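PDB 1Y6Z: heat shock protein, putative, which is the middle domain of an Hsp90-family protein that probably acts as an ATP-dependent chaperone binding unfolded proteins. Local coordinates for residues N196-E199 with D200-C203; F233-E236 with P237-F241. All blocks are in the same frame, centred on the assembly; numbering follows the deposited sequence.

Contact 1 (N196-E199 with D200-C203)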
loop_
_atom_site.group_PDB
_atom_site.type_symbol
_atom_site.label_atom_id
_atom_site.label_comp_id
_atom_site.label_asym_id
_atom_site.label_seq_id
_atom_site.Cartn_x
_atom_site.Cartn_y
_atom_site.Cartn_z
ATOM N N ASN B 196 5.195 20.570 -5.169
ATOM C CA ASN B 196 5.257 22.002 -5.398
ATOM C C ASN B 196 6.467 22.685 -4.777
ATOM O O ASN B 196 6.559 23.891 -4.825
ATOM C CB ASN B 196 3.957 22.663 -4.931
ATOM C CG ASN B 196 2.841 22.505 -5.926
ATOM O OD1 ASN B 196 3.016 22.822 -7.113
ATOM N ND2 ASN B 196 1.684 21.998 -5.466
ATOM N N MET B 197 7.391 21.924 -4.214
ATOM C CA MET B 197 8.550 22.495 -3.499
ATOM C C MET B 197 9.494 23.214 -4.475
ATOM O O MET B 197 9.718 22.762 -5.581
ATOM C CB MET B 197 9.344 21.433 -2.715
ATOM C CG MET B 197 8.635 20.817 -1.455
ATOM S SD MET B 197 9.561 19.578 -0.558
ATOM C CE MET B 197 10.754 20.527 0.334
ATOM N N LYS B 198 10.018 24.344 -4.051
ATOM C CA LYS B 198 11.008 25.043 -4.864
ATOM C C LYS B 198 12.330 24.262 -4.978
ATOM O O LYS B 198 12.557 23.248 -4.287
ATOM C CB LYS B 198 11.230 26.456 -4.316
ATOM C CG LYS B 198 10.002 27.330 -4.294
ATOM C CD LYS B 198 9.434 27.556 -5.700
ATOM C CE LYS B 198 8.655 28.873 -5.797
ATOM N NZ LYS B 198 7.274 28.795 -5.221
ATOM N N GLU B 199 13.203 24.757 -5.854
ATOM C CA GLU B 199 14.367 24.019 -6.314
ATOM C C GLU B 199 15.294 23.549 -5.209
ATOM O O GLU B 199 15.659 22.350 -5.164
ATOM C CB GLU B 199 15.142 24.853 -7.346
ATOM C CG GLU B 199 14.275 25.151 -8.563
ATOM C CD GLU B 199 14.925 24.724 -9.872
ATOM O OE1 GLU B 199 15.996 25.290 -10.211
ATOM O OE2 GLU B 199 14.342 23.844 -10.572
ATOM N N ASP B 200 15.669 24.498 -4.349
ATOM C CA ASP B 200 16.570 24.281 -3.220
ATOM C C ASP B 200 15.815 24.217 -1.888
ATOM O O ASP B 200 16.439 24.285 -0.817
ATOM C CB ASP B 200 17.609 25.418 -3.159
ATOM C CG ASP B 200 18.260 25.705 -4.519
ATOM O OD1 ASP B 200 18.442 24.760 -5.322
ATOM O OD2 ASP B 200 18.567 26.894 -4.781
ATOM N N GLN B 201 14.483 24.104 -1.947
ATOM C CA GLN B 201 13.658 23.907 -0.730
ATOM C C GLN B 201 13.824 22.480 -0.314
ATOM O O GLN B 201 13.610 21.586 -1.119
ATOM C CB GLN B 201 12.167 24.154 -0.976
ATOM C CG GLN B 201 11.330 23.999 0.336
ATOM C CD GLN B 201 9.838 24.238 0.135
ATOM O OE1 GLN B 201 9.409 24.642 -0.927
ATOM N NE2 GLN B 201 9.044 23.958 1.166
ATOM N N LYS B 202 14.221 22.274 0.932
ATOM C CA LYS B 202 14.493 20.920 1.436
ATOM C C LYS B 202 13.457 20.423 2.455
ATOM O O LYS B 202 13.383 19.226 2.723
ATOM C CB LYS B 202 15.922 20.815 2.021
ATOM C CG LYS B 202 16.202 21.611 3.315
ATOM C CD LYS B 202 16.679 23.075 3.012
ATOM C CE LYS B 202 17.102 23.891 4.254
ATOM N NZ LYS B 202 16.054 23.997 5.344
ATOM N N CYS B 203 12.648 21.338 2.989
ATOM C CA CYS B 203 11.822 21.058 4.186
ATOM C C CYS B 203 10.376 21.331 3.907
ATOM O O CYS B 203 10.064 22.161 3.053
ATOM C CB CYS B 203 12.190 22.010 5.333
ATOM S SG CYS B 203 13.707 21.682 6.160
#
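Gln201 spends both ends of its side-chain amide on backbone, OE1 accepting from Lys198 N at 3.2 Å and NE2 giving its hydrogen to Cys203 O at 2.8 Å. The second bond runs almost straight out from the Cys203 carbonyl, with a C=O...N angle of 173°. Lys198 N meets OE1 at an angle to the Gln201 C=O and tilted somewhat from the amide plane. With CG anti to the backbone N (chi1 -178°) and the rest of the chain extended, the amide lies across the mouth of the type I beta turn from Lys198 to Gln201 and is fixed in rotation by its two bonds. The turn is closed by its own bond from Gln201 N to Lys198 O, 3.1 Å long. Met197 crosses Gln201 at about a right angle: its CB and CG lie against the amide, and the bend at chi3 (76°) tucks CE to within 3.5 Å of Gln201 CG and beside Cys203 O. Glu199 and Asp200 occupy the exposed corner of the turn, where Glu199 also packs on Gln44 of the second subunit. Lys198 NZ leaves the turn to bond Asn228 O, while Met197 rests on Tyr254. This turn-containing loop carries the chain from the end of helix 190-195 into strand 204-208, the middle strand of the three-stranded parallel sheet.

Contact 2 (F233-E236 with P237-F241)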
loop_
_atom_site.group_PDB
_atom_site.type_symbol
_atom_site.label_atom_id
_atom_site.label_comp_id
_atom_site.label_asym_id
_atom_site.label_seq_id
_atom_site.Cartn_x
_atom_site.Cartn_y
_atom_site.Cartn_z
ATOM N N PHE B 233 -0.847 25.249 7.390
ATOM C CA PHE B 233 -1.393 25.794 8.632
ATOM C C PHE B 233 -1.848 24.714 9.629
ATOM O O PHE B 233 -2.623 23.817 9.278
ATOM C CB PHE B 233 -2.580 26.705 8.306
ATOM C CG PHE B 233 -2.253 27.866 7.376
ATOM C CD1 PHE B 233 -3.225 28.363 6.515
ATOM C CD2 PHE B 233 -0.984 28.456 7.366
ATOM C CE1 PHE B 233 -2.937 29.445 5.653
ATOM C CE2 PHE B 233 -0.679 29.533 6.497
ATOM C CZ PHE B 233 -1.639 30.015 5.654
ATOM N N SER B 234 -1.343 24.810 10.858
ATOM C CA SER B 234 -1.868 24.086 12.013
ATOM C C SER B 234 -2.910 24.980 12.739
ATOM O O SER B 234 -2.638 26.118 13.138
ATOM C CB SER B 234 -0.726 23.629 12.923
ATOM O OG SER B 234 -1.191 23.164 14.181
ATOM N N LEU B 235 -4.135 24.490 12.836
ATOM C CA LEU B 235 -5.192 25.277 13.443
ATOM C C LEU B 235 -5.739 24.606 14.710
ATOM O O LEU B 235 -6.559 25.180 15.414
ATOM C CB LEU B 235 -6.281 25.584 12.421
ATOM C CG LEU B 235 -5.880 26.125 11.030
ATOM C CD1 LEU B 235 -7.071 26.234 10.114
ATOM C CD2 LEU B 235 -5.133 27.478 11.049
ATOM N N GLU B 236 -5.267 23.410 15.047
ATOM C CA GLU B 236 -5.595 22.917 16.368
ATOM C C GLU B 236 -4.580 22.005 16.984
ATOM O O GLU B 236 -3.664 21.510 16.266
ATOM C CB GLU B 236 -6.968 22.284 16.392
ATOM C CG GLU B 236 -7.134 20.965 15.658
ATOM C CD GLU B 236 -8.593 20.506 15.790
ATOM O OE1 GLU B 236 -9.334 20.702 14.789
ATOM O OE2 GLU B 236 -8.977 20.047 16.930
ATOM N N PRO B 237 -4.757 21.704 18.288
ATOM C CA PRO B 237 -3.704 20.879 18.870
ATOM C C PRO B 237 -3.604 19.601 18.059
ATOM O O PRO B 237 -2.517 19.036 17.995
ATOM C CB PRO B 237 -4.208 20.591 20.286
ATOM C CG PRO B 237 -5.173 21.740 20.574
ATOM C CD PRO B 237 -5.837 21.980 19.260
ATOM N N ILE B 238 -4.710 19.163 17.451
ATOM C CA ILE B 238 -4.662 17.900 16.641
ATOM C C ILE B 238 -3.833 18.083 15.363
ATOM O O ILE B 238 -2.940 17.262 15.140
ATOM C CB ILE B 238 -6.007 17.169 16.351
ATOM C CG1 ILE B 238 -6.511 16.422 17.596
ATOM C CG2 ILE B 238 -5.766 16.010 15.388
ATOM C CD1 ILE B 238 -8.002 16.015 17.570
ATOM N N ASP B 239 -4.116 19.133 14.584
ATOM C CA ASP B 239 -3.236 19.572 13.471
ATOM C C ASP B 239 -1.813 19.649 14.025
ATOM O O ASP B 239 -0.850 19.089 13.462
ATOM C CB ASP B 239 -3.612 20.936 12.883
ATOM C CG ASP B 239 -4.888 20.934 12.089
ATOM O OD1 ASP B 239 -5.519 19.853 11.885
ATOM O OD2 ASP B 239 -5.301 22.028 11.620
ATOM N N GLU B 240 -1.699 20.319 15.170
ATOM C CA GLU B 240 -0.429 20.545 15.848
ATOM C C GLU B 240 0.306 19.278 16.291
ATOM O O GLU B 240 1.473 19.120 15.967
ATOM C CB GLU B 240 -0.626 21.558 16.996
ATOM C CG GLU B 240 0.651 22.186 17.533
ATOM C CD GLU B 240 1.290 23.159 16.555
ATOM O OE1 GLU B 240 2.517 23.020 16.309
ATOM O OE2 GLU B 240 0.564 24.059 16.035
ATOM N N PHE B 241 -0.366 18.354 16.991
ATOM C CA PHE B 241 0.288 17.073 17.316
ATOM C C PHE B 241 0.578 16.239 16.091
ATOM O O PHE B 241 1.512 15.433 16.110
ATOM C CB PHE B 241 -0.518 16.212 18.281
ATOM C CG PHE B 241 -0.441 16.674 19.702
ATOM C CD1 PHE B 241 0.760 16.582 20.415
ATOM C CD2 PHE B 241 -1.566 17.214 20.327
ATOM C CE1 PHE B 241 0.853 17.032 21.740
ATOM C CE2 PHE B 241 -1.495 17.659 21.663
ATOM C CZ PHE B 241 -0.275 17.567 22.371
HETATM O O HOH W 1 -1.839 25.022 16.167
#
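Two carboxylates of the first helical turn, those of Asp239 and Glu240, receive Leu235 N and Ser234 OG in different ways. Asp239 OD2 takes the Leu235 amide at 3.0 Å on its anti lone pair, the one turned away from OD1, and the N-H points nearly straight at it. OD1 is held separately by a salt bridge to Lys159, so both oxygens of this buried group have partners, which would probably keep it ionised. Glu240 OE2, by contrast, is met from above its carboxylate plane by Ser234 OG, 60° out of that plane and 2.7 Å away. The serine hydroxyl gets there by standing anti to its own backbone N (chi1 168°), and the glutamate chain folds back toward it through a bend at chi2 (70°). Ser208 OG and water 1 also bond this oxygen, the water at 2.6 Å from Glu240 OE2, so three donors converge on it. CB of Asp239 packs against Ser234 OG at 3.5 Å. Glu236 is the N-cap residue, directly before helix 237-249. Its side chain lies alongside Ile238, both pointing the same way, with Glu236 CG 4.0 Å from Ile238 CB. The chain thus passes from strand 231-234, an edge of the parallel sheet beside strand 204-208, through the short link Leu235-Glu236 into helix 237-249, whose Ile238 and Phe241 pack on helix 145-164.

How the contacts relate
Both contacts are local and partly buried, and both are tied to the same parallel sheet: contact 1 leads into its middle strand 204-208, whereas contact 2 includes the end of edge strand 231-234 and the start of helix 237-249. Their centres are 23 Å apart and they do not touch. Contact 1 lies farther out, about 28 Å from the centre of the chain against 16 Å, and reaches the second subunit; contact 2 faces helix 145-164 of its own chain. The chemistry differs as well. A neutral amide spanning a loop serves in 196-203, while at 233-241 acidic side chains gather serine, lysine, water and backbone donors around the helix start.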